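Local coordinates for protein fervidolysin (Fervidobacterium pennivorans, PDB 1R6V) that degrades keratin into peptides as a calcium-binding, subtilisin-like serine protease, allowing its bacterium to grow on native feathers, at residues 127-130 with 131-134; 319-323 with 324-328. The protein carries 1 engineered substitution. All blocks are in the same frame, centred on the assembly; numbering follows the deposited sequence.

Contact 1: residues 127-130 with 131-134; sequences YGEE and LSNE. With CA (calcium ion), chain B.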
loop_
_atom_site.group_PDB
_atom_site.type_symbol
_atom_site.label_atom_id
_atom_site.label_comp_id
_atom_site.label_asym_id
_atom_site.label_seq_id
_atom_site.Cartn_x
_atom_site.Cartn_y
_atom_site.Cartn_z
ATOM N N TYR A 127 -30.017 -16.659 19.862
ATOM C CA TYR A 127 -30.096 -15.533 18.939
ATOM C C TYR A 127 -31.389 -15.543 18.131
ATOM O O TYR A 127 -31.639 -14.624 17.353
ATOM C CB TYR A 127 -28.887 -15.531 17.993
ATOM C CG TYR A 127 -27.573 -15.653 18.726
ATOM C CD1 TYR A 127 -26.738 -16.748 18.511
ATOM C CD2 TYR A 127 -27.211 -14.732 19.715
ATOM C CE1 TYR A 127 -25.587 -16.936 19.260
ATOM C CE2 TYR A 127 -26.054 -14.915 20.479
ATOM C CZ TYR A 127 -25.254 -16.027 20.246
ATOM O OH TYR A 127 -24.156 -16.269 21.037
ATOM N N GLY A 128 -32.196 -16.589 18.300
ATOM C CA GLY A 128 -33.467 -16.673 17.593
ATOM C C GLY A 128 -33.502 -17.484 16.304
ATOM O O GLY A 128 -34.580 -17.780 15.779
ATOM N N GLU A 129 -32.328 -17.845 15.795
ATOM C CA GLU A 129 -32.215 -18.605 14.549
ATOM C C GLU A 129 -32.028 -20.084 14.842
ATOM O O GLU A 129 -31.418 -20.444 15.846
ATOM C CB GLU A 129 -31.008 -18.121 13.748
ATOM C CG GLU A 129 -30.876 -16.619 13.723
ATOM C CD GLU A 129 -32.015 -15.955 13.003
ATOM O OE1 GLU A 129 -31.927 -15.834 11.762
ATOM O OE2 GLU A 129 -33.005 -15.563 13.670
ATOM N N GLU A 130 -32.512 -20.930 13.942
ATOM C CA GLU A 130 -32.400 -22.365 14.135
ATOM C C GLU A 130 -30.963 -22.858 14.290
ATOM O O GLU A 130 -30.733 -23.873 14.938
ATOM C CB GLU A 130 -33.087 -23.097 12.988
ATOM C CG GLU A 130 -32.410 -22.901 11.661
ATOM C CD GLU A 130 -33.308 -23.262 10.499
ATOM O OE1 GLU A 130 -32.904 -23.008 9.350
ATOM O OE2 GLU A 130 -34.424 -23.803 10.731
ATOM N N LEU A 131 -29.991 -22.151 13.710
ATOM C CA LEU A 131 -28.601 -22.580 13.833
ATOM C C LEU A 131 -27.808 -21.818 14.895
ATOM O O LEU A 131 -26.583 -21.947 14.969
ATOM C CB LEU A 131 -27.887 -22.474 12.473
ATOM C CG LEU A 131 -28.577 -23.248 11.336
ATOM C CD1 LEU A 131 -27.791 -23.061 10.036
ATOM C CD2 LEU A 131 -28.690 -24.739 11.698
ATOM N N SER A 132 -28.504 -21.053 15.737
ATOM C CA SER A 132 -27.851 -20.269 16.790
ATOM C C SER A 132 -26.856 -21.053 17.624
ATOM O O SER A 132 -25.821 -20.521 18.023
ATOM C CB SER A 132 -28.878 -19.690 17.768
ATOM O OG SER A 132 -29.791 -18.824 17.146
ATOM N N ASN A 133 -27.175 -22.311 17.912
ATOM C CA ASN A 133 -26.294 -23.101 18.773
ATOM C C ASN A 133 -24.889 -23.260 18.220
ATOM O O ASN A 133 -23.937 -23.491 18.967
ATOM C CB ASN A 133 -26.887 -24.493 19.033
ATOM C CG ASN A 133 -26.888 -25.367 17.792
ATOM O OD1 ASN A 133 -27.594 -25.093 16.822
ATOM N ND2 ASN A 133 -26.081 -26.423 17.813
ATOM N N GLU A 134 -24.746 -23.144 16.912
ATOM C CA GLU A 134 -23.430 -23.310 16.323
ATOM C C GLU A 134 -22.622 -22.033 16.157
ATOM O O GLU A 134 -21.452 -22.096 15.799
ATOM C CB GLU A 134 -23.564 -24.012 14.980
ATOM C CG GLU A 134 -23.959 -25.461 15.163
ATOM C CD GLU A 134 -23.652 -26.285 13.959
ATOM O OE1 GLU A 134 -24.404 -26.164 12.974
ATOM O OE2 GLU A 134 -22.654 -27.041 14.003
HETATM CA CA CA B . -31.254 -16.050 9.498
HETATM O O HOH W 1 -29.640 -23.534 17.636
#
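Ser132 points its hydroxyl back into the bend made by Tyr127, Gly128 and Glu129, and its OG donates to Glu129 O at 2.6 Å. That donor lies only 16° from the carbonyl plane. The same oxygen takes a second bond from Ser132 N at 3.0 Å, with an N-H...O angle of 162°, but that donor stands well above the plane. One serine thus grips a single carbonyl twice. The hydroxyl gets there because OG lies beside its own backbone N and anti to the carbonyl carbon (chi1 -61°). A weak bond from Tyr127 N also reaches OG. The Tyr127 ring packs against the serine methylene, its CD1 3.7 Å from Ser132 CB, while helix 136-140 touches the ring through Leu138 and Glu139.

Glu129 to Ser132 form a type I beta turn, followed by a short 3-10 segment, and the turn supplies one ligand of a calcium site. The Glu129 chain bends at chi2 and leads away from Ser132, placing OE1 2.4 Å from the calcium ion. Carboxylate oxygens of Asp171 and Asp213 and the carbonyl oxygens of Lys211, Lys215 and Ile217 complete the site, and Gly214 N holds OE2. Glu130 and Leu131 run side by side in the same direction, CG to CG 3.9 Å; the Glu130 carboxylate is taken by Thr369 OG1 and Gly216 N. A water bridges the turn to the residue after it: it donates to Glu130 O and to Asn133 OD1, 2.7 Å from the latter, and accepts from Asn133 N.

Contact 2: residues 319-323 with 324-328; sequences LDYYG and GTFRV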
loop_
_atom_site.group_PDB
_atom_site.type_symbol
_atom_site.label_atom_id
_atom_site.label_comp_id
_atom_site.label_asym_id
_atom_site.label_seq_id
_atom_site.Cartn_x
_atom_site.Cartn_y
_atom_site.Cartn_z
ATOM N N LEU A 319 -8.686 -16.010 15.846
ATOM C CA LEU A 319 -8.626 -16.668 17.150
ATOM C C LEU A 319 -9.353 -18.007 17.137
ATOM O O LEU A 319 -10.386 -18.177 16.490
ATOM C CB LEU A 319 -9.248 -15.775 18.233
ATOM C CG LEU A 319 -8.586 -14.419 18.478
ATOM C CD1 LEU A 319 -9.322 -13.687 19.605
ATOM C CD2 LEU A 319 -7.111 -14.639 18.871
ATOM N N ASP A 320 -8.797 -18.953 17.888
ATOM C CA ASP A 320 -9.350 -20.293 18.030
ATOM C C ASP A 320 -9.648 -20.382 19.536
ATOM O O ASP A 320 -9.325 -19.471 20.297
ATOM C CB ASP A 320 -8.254 -21.291 17.612
ATOM C CG ASP A 320 -8.717 -22.745 17.592
ATOM O OD1 ASP A 320 -9.926 -23.023 17.708
ATOM O OD2 ASP A 320 -7.836 -23.625 17.444
ATOM N N TYR A 321 -10.282 -21.454 19.972
ATOM C CA TYR A 321 -10.538 -21.616 21.394
ATOM C C TYR A 321 -10.380 -23.108 21.649
ATOM O O TYR A 321 -11.032 -23.917 21.002
ATOM C CB TYR A 321 -11.955 -21.174 21.754
ATOM C CG TYR A 321 -12.235 -21.243 23.232
ATOM C CD1 TYR A 321 -11.901 -20.183 24.079
ATOM C CD2 TYR A 321 -12.800 -22.393 23.796
ATOM C CE1 TYR A 321 -12.122 -20.259 25.456
ATOM C CE2 TYR A 321 -13.026 -22.484 25.170
ATOM C CZ TYR A 321 -12.687 -21.416 25.996
ATOM O OH TYR A 321 -12.915 -21.493 27.361
ATOM N N TYR A 322 -9.497 -23.466 22.575
ATOM C CA TYR A 322 -9.269 -24.872 22.877
ATOM C C TYR A 322 -8.621 -24.958 24.249
ATOM O O TYR A 322 -7.878 -24.062 24.646
ATOM C CB TYR A 322 -8.351 -25.495 21.830
ATOM C CG TYR A 322 -8.190 -26.992 21.975
ATOM C CD1 TYR A 322 -9.174 -27.860 21.515
ATOM C CD2 TYR A 322 -7.069 -27.541 22.606
ATOM C CE1 TYR A 322 -9.056 -29.244 21.679
ATOM C CE2 TYR A 322 -6.947 -28.933 22.775
ATOM C CZ TYR A 322 -7.943 -29.771 22.313
ATOM O OH TYR A 322 -7.860 -31.139 22.513
ATOM N N GLY A 323 -8.912 -26.028 24.978
ATOM C CA GLY A 323 -8.328 -26.170 26.300
ATOM C C GLY A 323 -8.728 -25.057 27.251
ATOM O O GLY A 323 -7.945 -24.657 28.120
ATOM N N GLY A 324 -9.942 -24.544 27.075
ATOM C CA GLY A 324 -10.450 -23.498 27.938
ATOM C C GLY A 324 -9.814 -22.131 27.804
ATOM O O GLY A 324 -9.945 -21.305 28.705
ATOM N N THR A 325 -9.120 -21.882 26.698
ATOM C CA THR A 325 -8.495 -20.579 26.488
ATOM C C THR A 325 -8.517 -20.162 25.022
ATOM O O THR A 325 -8.487 -20.994 24.112
ATOM C CB THR A 325 -7.013 -20.565 26.949
ATOM O OG1 THR A 325 -6.243 -21.451 26.128
ATOM C CG2 THR A 325 -6.894 -21.015 28.397
ATOM N N PHE A 326 -8.593 -18.860 24.793
ATOM C CA PHE A 326 -8.548 -18.371 23.434
ATOM C C PHE A 326 -7.079 -18.448 23.044
ATOM O O PHE A 326 -6.204 -18.447 23.908
ATOM C CB PHE A 326 -9.020 -16.913 23.372
ATOM C CG PHE A 326 -10.511 -16.763 23.413
ATOM C CD1 PHE A 326 -11.171 -16.509 24.613
ATOM C CD2 PHE A 326 -11.262 -16.922 22.255
ATOM C CE1 PHE A 326 -12.551 -16.424 24.656
ATOM C CE2 PHE A 326 -12.643 -16.839 22.290
ATOM C CZ PHE A 326 -13.293 -16.591 23.488
ATOM N N ARG A 327 -6.802 -18.515 21.751
ATOM C CA ARG A 327 -5.431 -18.570 21.267
ATOM C C ARG A 327 -5.400 -18.180 19.799
ATOM O O ARG A 327 -6.402 -18.323 19.104
ATOM C CB ARG A 327 -4.864 -19.981 21.452
ATOM C CG ARG A 327 -5.767 -21.082 20.913
ATOM C CD ARG A 327 -5.924 -22.195 21.944
ATOM N NE ARG A 327 -4.617 -22.735 22.305
ATOM C CZ ARG A 327 -4.407 -23.672 23.224
ATOM N NH1 ARG A 327 -5.426 -24.190 23.891
ATOM N NH2 ARG A 327 -3.167 -24.082 23.480
ATOM N N VAL A 328 -4.263 -17.671 19.338
ATOM C CA VAL A 328 -4.131 -17.282 17.940
ATOM C C VAL A 328 -4.244 -18.560 17.118
ATOM O O VAL A 328 -3.666 -19.580 17.485
ATOM C CB VAL A 328 -2.775 -16.612 17.676
ATOM C CG1 VAL A 328 -2.760 -15.976 16.296
ATOM C CG2 VAL A 328 -2.514 -15.573 18.742
#
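Strands 319-322 and 325-328 run antiparallel, the axes of these short segments 142° apart in direction, and a type I' turn from Tyr322 to Thr325 makes them a beta hairpin with a two-residue loop, Gly323-Gly324. Asp320 and Arg327 form a hydrogen-bonded pair, with Asp320 N to Arg327 O at 2.8 Å and nearly straight. Both glycines have the positive phi that this turn requires. On one face, Tyr321 turns an edge to Phe326 in a T-shaped stack: centroids are 4.8 Å apart, planes at 69°, and Tyr321 CD1 sits over the centre of the Phe326 ring. With CG anti to the backbone N (chi1 -176°), the tyrosine ring lies back over the turn, its face covering Thr325 N and its OH 3.2 Å from Gly324 C. Tyr113 meets both rings, and Trp136 packs on Phe326. On the other face, Arg327 bends at chi2 and chi3 to run beside Tyr322. Its NH1 donates to Tyr322 O at 2.6 Å, a short but bent bond from above the carbonyl plane; Thr325 N reaches this oxygen from the opposite face. The hairpin therefore pairs the buried Tyr321-Phe326 face with a more exposed, mainly polar one carrying Arg327 and Tyr322, where the guanidinium would be expected to polarise the turn carbonyl.

In the fold
Contacts 1 and 2 are both local turns, and their centres lie 22 Å apart on the same side of the chain's centre, with no touch between them. Residues 127-134 belong to an irregular loop leading to helix 136-140, whereas residues 319-328 close a hairpin at the end of strand 314-322 of the mixed sheet in the subtilase region. Each is part buried, part exposed. Helix 136-140 borders both, meeting Tyr127 in contact 1 and Phe326 in contact 2. Their chemistry differs accordingly: contact 1 is polar and metal-linked, with Glu129 on the calcium ion and Glu130 bonded partly to the same loop, while contact 2, remote from the annotated sites, combines strand pairing, aromatic packing and an arginine-carbonyl bond.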